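Local coordinates for protein phytase (Debaryomyces castellii, PDB 2GFI) that probably hydrolyses phytate (inositol hexakisphosphate) at the 3-phosphate, as a member of the histidine acid phosphatase family, at residues K81-V86 with E109-D114; D54-C59 with Y387-I392; G306-N311 with T426-Q431. All coordinates share one frame; numbering follows the deposited sequence.

Contact 1 (K81-V86 with E109-D114); sequences KKYKAV and EYFVPD
Tyr110 swings its ring trans to its own backbone N (chi1 178°), which carries the ring across to helix 77-91. Lys84 meets it with a chain that leaves the helix at chi1 -173° and then bends at chi2 (38°). The bend lays the methylenes of the lysine over one face of the Tyr110 ring. CD of Lys84 sits 3.9 Å from the centroid of that ring, a CH-pi contact over the face, displaced toward the rim near CD2. CB of Lys84 touches the same ring near CE2 and CZ. On the opposite face the backbone N of Val112 lies near the rim. OH of Tyr110 lies 3.4 Å from CB of Tyr83, at the edge of the Tyr83 ring and near its plane. The same hydroxyl makes a weak hydrogen bond to the carbonyl O of Gly80.

CZ of Phe111 comes 4.0 Å from CD2 of Tyr83, and that tyrosine carbon lies at the edge of the Phe111 ring. Phe111 also stacks edge-to-face with Tyr258, and Pro75 touches both Phe111 and Tyr83. The contact thus joins helix 77-91 to the long loop before helix 133-148 in the histidine phosphatase region, with the Tyr83 side chain about 12 Å from that of His70, the predicted nucleophile.

The chemistry is mostly apolar. Lys84 uses its carbon chain against the tyrosine, while its charged NZ turns away to a salt bridge with Glu88. The lysine therefore serves two partners at once: hydrocarbon for an aromatic face, ammonium for a carboxylate one helical turn on.

Contact 2 (D54-C59 with Y387-I392); sequences DIPDQC and YVRYVI
The loop 54-59 runs beside strand 385-392 without pairing to it: CA of Ile55 and CA of Arg389 are 10.3 Å apart, and a type II turn from Pro56 to Cys59 leads the loop into strand 59-69. That strand belongs to the mixed sheet of the histidine phosphatase fold. Segment 387-392 lies on strand 385-392 of the same sheet, with strand 374-382 between the two strands and paired to both.

Arg389 spans the gap. Its CG sits between the backbone N and the carbonyl carbon (chi1 73°), and from there the chain stays extended to NE. This carries the guanidinium to the loop, where NH2 donates to the carbonyl O of Asp54. Around this bond the loop packs lightly. CD of Pro56 lies over one face of the guanidinium, 4.2 Å from NH2. CD1 of Ile55 comes 4.3 Å from the same nitrogen.

The other nitrogens of Arg389 are held by other parts of the chain. NE forms a salt bridge with Glu378 of strand 374-382, and NH1 donates to the carbonyl O of Gly407. The group is gripped on several sides, which should limit its rotation. The Glu378 carboxylate probably offsets the buried positive charge. Arg389 is buried, so these partners also satisfy polar atoms inside the protein.

The bond to the loop is of ordinary length but bent. NH2 of Arg389 is 2.8 Å from O of Asp54, with an N-H...O angle of 139°, and the donor stands above the carbonyl plane of Asp54, 59° out of it.

Contact 3 (G306-N311 with T426-Q431); sequences GSTLLN and TNYVEQ. With NAG (2-acetamido-2-deoxy-beta-D-glucopyranose), chain C.
The Tyr428 ring meets CG2 of Thr308 obliquely. The methyl is 3.5 Å from CD1 of Tyr428. A chi1 of -171° in Tyr428 turns the ring from the start of helix 428-432 toward helix 302-318. Beyond the ring, the OH of Tyr428 hydrogen-bonds to the carbonyl O of Pro207. A second pair lies alongside: OG of Ser307 is 3.9 Å from CG2 of Thr426, a plain van der Waals contact. Both helix hydroxyls turn back to their own helix, OG of Ser307 to the carbonyl O of Arg303 and OG1 of Thr308 to that of Ile305.

A sugar bridges the two segments. ND2 of Asn311 is joined covalently to C1 of the N-acetylglucosamine, at 1.5 Å. The acetamido group of the sugar lies between the two segments. Its methyl C8 lies 3.7 Å from CB of Ser307 and 3.9 Å from N of Tyr428. Its N2 donates to OG1 of Thr426 at 3.0 Å, with an angle of 162°. That hydroxyl also hydrogen-bonds to the carbonyl O of Val423, so it links the sugar to the end of helix 412-423. O3 of the sugar also approaches the carbonyl O of Thr426, but at a distance too short to be trusted. The N2 bond and the packing of C8 hold the acetamido group against both segments.

Asn427 is the N-cap of helix 428-432, with a weak capping bond from N of Glu430 to its OD1. The whole is an N-linked glycosylation site, its first N-acetylglucosamine packed against a neighbouring helix N-terminus.

Along the chain, both segments of contact 1 fall between the two halves of contact 2, and contact 3 opens before contact 2 closes. Contacts 2 and 3, centres 27 Å apart, touch where Tyr390 OH lies 3.6 Å from Leu310 CD1, so strand 385-392 packs against helix 302-318. Contact 1 stands apart on helix 77-91, its centre 44 Å from that of contact 2, across the chain's centre, and 39 Å from that of contact 3. Its Tyr83 side chain is about 11 Å from that of Asp333, the predicted proton donor; contacts 2 and 3 lie away from that site. Contact 2 brings early loop 54-59 to late strand 385-392; contact 3 brings helix 302-318 to helix 428-432.

Contact 1 (K81-V86 with E109-D114)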
loop_
_atom_site.group_PDB
_atom_site.type_symbol
_atom_site.label_atom_id
_atom_site.label_comp_id
_atom_site.label_asym_id
_atom_site.label_seq_id
_atom_site.Cartn_x
_atom_site.Cartn_y
_atom_site.Cartn_z
ATOM N N LYS A 81 28.984 10.595 19.487
ATOM C CA LYS A 81 29.861 11.743 19.723
ATOM C C LYS A 81 30.364 12.356 18.440
ATOM O O LYS A 81 30.520 13.595 18.362
ATOM C CB LYS A 81 30.985 11.420 20.703
ATOM C CG LYS A 81 30.423 11.277 22.101
ATOM C CD LYS A 81 31.473 11.245 23.215
ATOM C CE LYS A 81 30.763 11.387 24.544
ATOM N NZ LYS A 81 31.728 11.490 25.664
ATOM N N LYS A 82 30.597 11.503 17.431
ATOM C CA LYS A 82 30.914 12.006 16.106
ATOM C C LYS A 82 29.747 12.795 15.528
ATOM O O LYS A 82 29.967 13.833 14.889
ATOM C CB LYS A 82 31.320 10.874 15.142
ATOM C CG LYS A 82 32.713 10.337 15.410
ATOM C CD LYS A 82 32.876 8.945 14.787
ATOM C CE LYS A 82 34.274 8.401 14.952
ATOM N NZ LYS A 82 35.286 9.398 14.472
ATOM N N TYR A 83 28.523 12.307 15.729
ATOM C CA TYR A 83 27.327 13.007 15.221
ATOM C C TYR A 83 27.190 14.358 15.925
ATOM O O TYR A 83 26.858 15.367 15.305
ATOM C CB TYR A 83 26.024 12.174 15.353
ATOM C CG TYR A 83 26.065 10.794 14.727
ATOM C CD1 TYR A 83 26.868 10.528 13.610
ATOM C CD2 TYR A 83 25.294 9.743 15.248
ATOM C CE1 TYR A 83 26.908 9.260 13.035
ATOM C CE2 TYR A 83 25.331 8.465 14.673
ATOM C CZ TYR A 83 26.134 8.244 13.568
ATOM O OH TYR A 83 26.215 6.990 12.994
ATOM N N LYS A 84 27.440 14.363 17.227
ATOM C CA LYS A 84 27.373 15.603 18.017
ATOM C C LYS A 84 28.405 16.641 17.516
ATOM O O LYS A 84 28.068 17.822 17.324
ATOM C CB LYS A 84 27.539 15.294 19.504
ATOM C CG LYS A 84 27.310 16.494 20.424
ATOM C CD LYS A 84 26.187 17.346 19.898
ATOM C CE LYS A 84 25.582 18.256 20.984
ATOM N NZ LYS A 84 26.533 19.230 21.535
ATOM N N ALA A 85 29.641 16.197 17.306
ATOM C CA ALA A 85 30.685 17.012 16.662
ATOM C C ALA A 85 30.292 17.581 15.276
ATOM O O ALA A 85 30.533 18.759 14.989
ATOM C CB ALA A 85 32.036 16.243 16.601
ATOM N N VAL A 86 29.681 16.767 14.420
ATOM C CA VAL A 86 29.215 17.276 13.134
ATOM C C VAL A 86 28.101 18.271 13.353
ATOM O O VAL A 86 28.087 19.328 12.728
ATOM C CB VAL A 86 28.768 16.163 12.129
ATOM C CG1 VAL A 86 28.426 16.795 10.748
ATOM C CG2 VAL A 86 29.887 15.162 11.914
ATOM N N GLU A 109 17.382 20.686 16.945
ATOM C CA GLU A 109 18.056 20.117 18.082
ATOM C C GLU A 109 18.876 18.901 17.669
ATOM O O GLU A 109 18.563 18.223 16.706
ATOM C CB GLU A 109 17.033 19.730 19.129
ATOM C CG GLU A 109 16.292 20.920 19.713
ATOM C CD GLU A 109 15.342 20.513 20.838
ATOM O OE1 GLU A 109 14.557 19.534 20.697
ATOM O OE2 GLU A 109 15.378 21.174 21.895
ATOM N N TYR A 110 19.953 18.644 18.393
ATOM C CA TYR A 110 20.659 17.398 18.229
ATOM C C TYR A 110 19.741 16.287 18.769
ATOM O O TYR A 110 19.084 16.486 19.799
ATOM C CB TYR A 110 21.969 17.434 18.979
ATOM C CG TYR A 110 22.690 16.132 18.850
ATOM C CD1 TYR A 110 22.982 15.615 17.601
ATOM C CD2 TYR A 110 23.076 15.401 19.978
ATOM C CE1 TYR A 110 23.631 14.384 17.472
ATOM C CE2 TYR A 110 23.753 14.168 19.848
ATOM C CZ TYR A 110 24.009 13.672 18.597
ATOM O OH TYR A 110 24.642 12.464 18.426
ATOM N N PHE A 111 19.676 15.140 18.076
ATOM C CA PHE A 111 18.621 14.164 18.369
ATOM C C PHE A 111 18.839 13.289 19.615
ATOM O O PHE A 111 17.925 12.636 20.103
ATOM C CB PHE A 111 18.335 13.314 17.157
ATOM C CG PHE A 111 19.450 12.388 16.767
ATOM C CD1 PHE A 111 19.480 11.085 17.237
ATOM C CD2 PHE A 111 20.418 12.792 15.881
ATOM C CE1 PHE A 111 20.472 10.207 16.833
ATOM C CE2 PHE A 111 21.432 11.945 15.492
ATOM C CZ PHE A 111 21.465 10.652 15.960
ATOM N N VAL A 112 20.063 13.253 20.108
ATOM C CA VAL A 112 20.332 12.603 21.359
ATOM C C VAL A 112 20.327 13.692 22.437
ATOM O O VAL A 112 21.320 14.412 22.603
ATOM C CB VAL A 112 21.656 11.835 21.342
ATOM C CG1 VAL A 112 21.769 10.997 22.582
ATOM C CG2 VAL A 112 21.732 10.943 20.095
ATOM N N PRO A 113 19.216 13.784 23.178
ATOM C CA PRO A 113 19.054 14.855 24.165
ATOM C C PRO A 113 20.029 14.612 25.317
ATOM O O PRO A 113 20.750 15.528 25.772
ATOM C CB PRO A 113 17.594 14.696 24.635
ATOM C CG PRO A 113 17.222 13.222 24.359
ATOM C CD PRO A 113 18.091 12.818 23.190
ATOM N N ASP A 114 20.090 13.360 25.742
ATOM C CA ASP A 114 20.857 12.973 26.910
ATOM C C ASP A 114 21.811 11.873 26.484
ATOM O O ASP A 114 21.388 10.897 25.861
ATOM C CB ASP A 114 19.866 12.445 27.939
ATOM C CG ASP A 114 20.459 12.334 29.321
ATOM O OD1 ASP A 114 21.729 12.405 29.462
ATOM O OD2 ASP A 114 19.700 12.161 30.319
#

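Contact 2 (D54-C59 with Y387-I392)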
loop_
_atom_site.group_PDB
_atom_site.type_symbol
_atom_site.label_atom_id
_atom_site.label_comp_id
_atom_site.label_asym_id
_atom_site.label_seq_id
_atom_site.Cartn_x
_atom_site.Cartn_y
_atom_site.Cartn_z
ATOM N N ASP A 54 5.515 -19.777 6.040
ATOM C CA ASP A 54 4.705 -20.816 6.672
ATOM C C ASP A 54 5.410 -22.160 6.711
ATOM O O ASP A 54 6.123 -22.528 5.777
ATOM C CB ASP A 54 3.460 -21.098 5.846
ATOM C CG ASP A 54 2.445 -19.990 5.890
ATOM O OD1 ASP A 54 2.783 -18.827 6.159
ATOM O OD2 ASP A 54 1.254 -20.219 5.641
ATOM N N ILE A 55 5.150 -22.937 7.761
ATOM C CA ILE A 55 5.603 -24.335 7.735
ATOM C C ILE A 55 4.810 -25.025 6.657
ATOM O O ILE A 55 3.595 -24.850 6.601
ATOM C CB ILE A 55 5.441 -24.992 9.105
ATOM C CG1 ILE A 55 6.073 -24.066 10.160
ATOM C CG2 ILE A 55 6.122 -26.440 9.119
ATOM C CD1 ILE A 55 7.605 -23.744 9.882
ATOM N N PRO A 56 5.480 -25.757 5.761
ATOM C CA PRO A 56 4.777 -26.392 4.677
ATOM C C PRO A 56 3.703 -27.331 5.205
ATOM O O PRO A 56 3.889 -27.961 6.236
ATOM C CB PRO A 56 5.893 -27.175 3.962
ATOM C CG PRO A 56 7.112 -26.422 4.309
ATOM C CD PRO A 56 6.924 -26.036 5.699
ATOM N N ASP A 57 2.585 -27.391 4.492
ATOM C CA ASP A 57 1.565 -28.424 4.689
ATOM C C ASP A 57 2.155 -29.815 4.779
ATOM O O ASP A 57 3.044 -30.166 3.997
ATOM C CB ASP A 57 0.548 -28.376 3.536
ATOM C CG ASP A 57 -0.213 -27.064 3.492
ATOM O OD1 ASP A 57 -0.138 -26.277 4.485
ATOM O OD2 ASP A 57 -0.911 -26.724 2.491
ATOM N N GLN A 58 1.653 -30.601 5.730
ATOM C CA GLN A 58 2.159 -31.969 5.970
ATOM C C GLN A 58 3.520 -31.942 6.661
ATOM O O GLN A 58 4.228 -32.950 6.678
ATOM C CB GLN A 58 2.289 -32.803 4.658
ATOM C CG GLN A 58 1.094 -32.738 3.654
ATOM C CD GLN A 58 -0.172 -33.384 4.192
ATOM O OE1 GLN A 58 -1.126 -32.678 4.590
ATOM N NE2 GLN A 58 -0.191 -34.737 4.218
ATOM N N CYS A 59 3.919 -30.791 7.191
ATOM C CA CYS A 59 5.169 -30.699 7.943
ATOM C C CYS A 59 4.840 -30.287 9.335
ATOM O O CYS A 59 3.913 -29.515 9.560
ATOM C CB CYS A 59 6.180 -29.734 7.328
ATOM S SG CYS A 59 6.839 -30.341 5.778
ATOM N N TYR A 387 13.688 -31.843 8.274
ATOM C CA TYR A 387 14.206 -30.804 7.395
ATOM C C TYR A 387 14.556 -29.566 8.194
ATOM O O TYR A 387 13.936 -29.258 9.211
ATOM C CB TYR A 387 13.197 -30.485 6.306
ATOM C CG TYR A 387 12.974 -31.676 5.427
ATOM C CD1 TYR A 387 13.780 -31.901 4.315
ATOM C CD2 TYR A 387 11.981 -32.609 5.736
ATOM C CE1 TYR A 387 13.590 -33.019 3.526
ATOM C CE2 TYR A 387 11.775 -33.712 4.957
ATOM C CZ TYR A 387 12.582 -33.925 3.867
ATOM O OH TYR A 387 12.379 -35.035 3.096
ATOM N N VAL A 388 15.573 -28.877 7.706
ATOM C CA VAL A 388 16.081 -27.675 8.324
ATOM C C VAL A 388 16.050 -26.568 7.255
ATOM O O VAL A 388 16.319 -26.816 6.095
ATOM C CB VAL A 388 17.513 -27.958 8.866
ATOM C CG1 VAL A 388 18.216 -26.711 9.217
ATOM C CG2 VAL A 388 17.426 -28.852 10.121
ATOM N N ARG A 389 15.681 -25.354 7.633
ATOM C CA ARG A 389 15.882 -24.239 6.719
ATOM C C ARG A 389 16.087 -22.951 7.497
ATOM O O ARG A 389 15.740 -22.859 8.678
ATOM C CB ARG A 389 14.717 -24.101 5.720
ATOM C CG ARG A 389 13.453 -23.575 6.329
ATOM C CD ARG A 389 12.387 -23.300 5.307
ATOM N NE ARG A 389 11.167 -22.883 5.959
ATOM C CZ ARG A 389 10.026 -22.698 5.322
ATOM N NH1 ARG A 389 9.967 -22.926 4.000
ATOM N NH2 ARG A 389 8.939 -22.313 6.000
ATOM N N TYR A 390 16.650 -21.968 6.806
ATOM C CA TYR A 390 16.913 -20.652 7.362
ATOM C C TYR A 390 15.877 -19.617 6.940
ATOM O O TYR A 390 15.518 -19.546 5.774
ATOM C CB TYR A 390 18.261 -20.188 6.869
ATOM C CG TYR A 390 19.399 -20.802 7.613
ATOM C CD1 TYR A 390 19.940 -20.159 8.736
ATOM C CD2 TYR A 390 19.944 -22.035 7.212
ATOM C CE1 TYR A 390 20.995 -20.714 9.417
ATOM C CE2 TYR A 390 21.014 -22.603 7.910
ATOM C CZ TYR A 390 21.515 -21.943 9.006
ATOM O OH TYR A 390 22.566 -22.490 9.700
ATOM N N VAL A 391 15.430 -18.804 7.897
ATOM C CA VAL A 391 14.596 -17.653 7.621
ATOM C C VAL A 391 15.378 -16.457 8.182
ATOM O O VAL A 391 15.508 -16.290 9.409
ATOM C CB VAL A 391 13.184 -17.797 8.276
ATOM C CG1 VAL A 391 12.198 -16.835 7.661
ATOM C CG2 VAL A 391 12.635 -19.236 8.131
ATOM N N ILE A 392 15.935 -15.643 7.274
ATOM C CA ILE A 392 16.742 -14.501 7.639
ATOM C C ILE A 392 15.875 -13.281 7.399
ATOM O O ILE A 392 15.400 -13.032 6.280
ATOM C CB ILE A 392 17.948 -14.429 6.750
ATOM C CG1 ILE A 392 18.640 -15.797 6.635
ATOM C CG2 ILE A 392 18.876 -13.250 7.193
ATOM C CD1 ILE A 392 18.931 -16.463 8.000
#

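Contact 3 (G306-N311 with T426-Q431)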
loop_
_atom_site.group_PDB
_atom_site.type_symbol
_atom_site.label_atom_id
_atom_site.label_comp_id
_atom_site.label_asym_id
_atom_site.label_seq_id
_atom_site.Cartn_x
_atom_site.Cartn_y
_atom_site.Cartn_z
ATOM N N GLY A 306 32.690 -17.990 13.321
ATOM C CA GLY A 306 31.290 -18.293 13.002
ATOM C C GLY A 306 30.887 -19.741 13.220
ATOM O O GLY A 306 29.740 -20.027 13.562
ATOM N N SER A 307 31.843 -20.648 13.016
ATOM C CA SER A 307 31.613 -22.092 13.089
ATOM C C SER A 307 31.293 -22.570 14.483
ATOM O O SER A 307 30.775 -23.677 14.643
ATOM C CB SER A 307 32.831 -22.871 12.577
ATOM O OG SER A 307 33.028 -22.643 11.202
ATOM N N THR A 308 31.606 -21.758 15.488
ATOM C CA THR A 308 31.304 -22.136 16.853
ATOM C C THR A 308 29.811 -22.201 17.047
ATOM O O THR A 308 29.297 -23.236 17.530
ATOM C CB THR A 308 31.996 -21.225 17.919
ATOM O OG1 THR A 308 31.591 -19.865 17.739
ATOM C CG2 THR A 308 33.490 -21.182 17.701
ATOM N N LEU A 309 29.104 -21.132 16.648
ATOM C CA LEU A 309 27.633 -21.130 16.702
ATOM C C LEU A 309 27.019 -22.040 15.669
ATOM O O LEU A 309 25.966 -22.573 15.908
ATOM C CB LEU A 309 27.025 -19.715 16.602
ATOM C CG LEU A 309 27.264 -18.784 17.797
ATOM C CD1 LEU A 309 26.694 -17.390 17.538
ATOM C CD2 LEU A 309 26.731 -19.381 19.122
ATOM N N LEU A 310 27.664 -22.225 14.518
ATOM C CA LEU A 310 27.123 -23.150 13.510
ATOM C C LEU A 310 27.117 -24.584 14.031
ATOM O O LEU A 310 26.105 -25.283 13.895
ATOM C CB LEU A 310 27.873 -23.038 12.191
ATOM C CG LEU A 310 27.286 -23.816 11.011
ATOM C CD1 LEU A 310 25.926 -23.275 10.706
ATOM C CD2 LEU A 310 28.214 -23.753 9.811
ATOM N N ASN A 311 28.235 -24.996 14.656
ATOM C CA ASN A 311 28.360 -26.320 15.332
ATOM C C ASN A 311 27.347 -26.537 16.442
ATOM O O ASN A 311 26.683 -27.576 16.494
ATOM C CB ASN A 311 29.754 -26.479 15.940
ATOM C CG ASN A 311 30.801 -26.902 14.927
ATOM O OD1 ASN A 311 30.465 -27.278 13.799
ATOM N ND2 ASN A 311 32.083 -26.864 15.345
ATOM N N THR A 426 38.407 -26.253 10.770
ATOM C CA THR A 426 38.384 -25.172 11.749
ATOM C C THR A 426 38.696 -25.700 13.131
ATOM O O THR A 426 38.363 -26.834 13.484
ATOM C CB THR A 426 37.032 -24.373 11.779
ATOM O OG1 THR A 426 35.956 -25.264 12.087
ATOM C CG2 THR A 426 36.697 -23.784 10.411
ATOM N N ASN A 427 39.309 -24.835 13.918
ATOM C CA ASN A 427 39.718 -25.156 15.251
ATOM C C ASN A 427 39.823 -23.844 15.957
ATOM O O ASN A 427 40.758 -23.080 15.730
ATOM C CB ASN A 427 41.084 -25.867 15.236
ATOM C CG ASN A 427 41.595 -26.203 16.636
ATOM O OD1 ASN A 427 41.073 -25.715 17.664
ATOM N ND2 ASN A 427 42.640 -27.050 16.686
ATOM N N TYR A 428 38.865 -23.596 16.832
ATOM C CA TYR A 428 38.820 -22.356 17.550
ATOM C C TYR A 428 40.071 -22.080 18.381
ATOM O O TYR A 428 40.702 -21.030 18.211
ATOM C CB TYR A 428 37.584 -22.309 18.437
ATOM C CG TYR A 428 37.369 -20.957 19.054
ATOM C CD1 TYR A 428 36.725 -19.937 18.340
ATOM C CD2 TYR A 428 37.825 -20.683 20.348
ATOM C CE1 TYR A 428 36.522 -18.686 18.912
ATOM C CE2 TYR A 428 37.630 -19.444 20.927
ATOM C CZ TYR A 428 36.972 -18.438 20.201
ATOM O OH TYR A 428 36.761 -17.202 20.770
ATOM N N VAL A 429 40.409 -23.013 19.284
ATOM C CA VAL A 429 41.529 -22.856 20.216
ATOM C C VAL A 429 42.789 -22.532 19.433
ATOM O O VAL A 429 43.429 -21.505 19.670
ATOM C CB VAL A 429 41.710 -24.111 21.126
ATOM C CG1 VAL A 429 43.025 -24.058 21.901
ATOM C CG2 VAL A 429 40.534 -24.232 22.088
ATOM N N GLU A 430 43.101 -23.359 18.448
ATOM C CA GLU A 430 44.344 -23.171 17.725
ATOM C C GLU A 430 44.348 -21.971 16.780
ATOM O O GLU A 430 45.318 -21.207 16.752
ATOM C CB GLU A 430 44.810 -24.471 17.042
ATOM C CG GLU A 430 45.342 -25.502 18.042
ATOM C CD GLU A 430 46.502 -24.974 18.909
ATOM O OE1 GLU A 430 47.614 -24.728 18.358
ATOM O OE2 GLU A 430 46.311 -24.799 20.145
ATOM N N GLN A 431 43.264 -21.767 16.039
ATOM C CA GLN A 431 43.244 -20.645 15.103
ATOM C C GLN A 431 43.121 -19.305 15.818
ATOM O O GLN A 431 43.723 -18.325 15.399
ATOM C CB GLN A 431 42.168 -20.826 14.050
ATOM C CG GLN A 431 42.507 -21.873 13.014
ATOM C CD GLN A 431 41.299 -22.221 12.190
ATOM O OE1 GLN A 431 41.051 -21.618 11.134
ATOM N NE2 GLN A 431 40.508 -23.145 12.685
HETATM C C1 NAG C . 33.050 -27.651 14.596
HETATM C C2 NAG C . 34.434 -27.182 15.105
HETATM C C3 NAG C . 35.584 -28.089 14.610
HETATM C C4 NAG C . 35.281 -29.573 14.893
HETATM C C5 NAG C . 33.908 -29.849 14.252
HETATM C C6 NAG C . 33.428 -31.277 14.408
HETATM C C7 NAG C . 34.626 -24.762 15.642
HETATM C C8 NAG C . 35.339 -23.508 15.214
HETATM N N2 NAG C . 34.682 -25.780 14.764
HETATM O O3 NAG C . 36.777 -27.670 15.219
HETATM O O4 NAG C . 36.312 -30.497 14.487
HETATM O O5 NAG C . 32.908 -29.027 14.849
HETATM O O6 NAG C . 32.117 -31.283 13.902
HETATM O O7 NAG C . 34.041 -24.787 16.737
#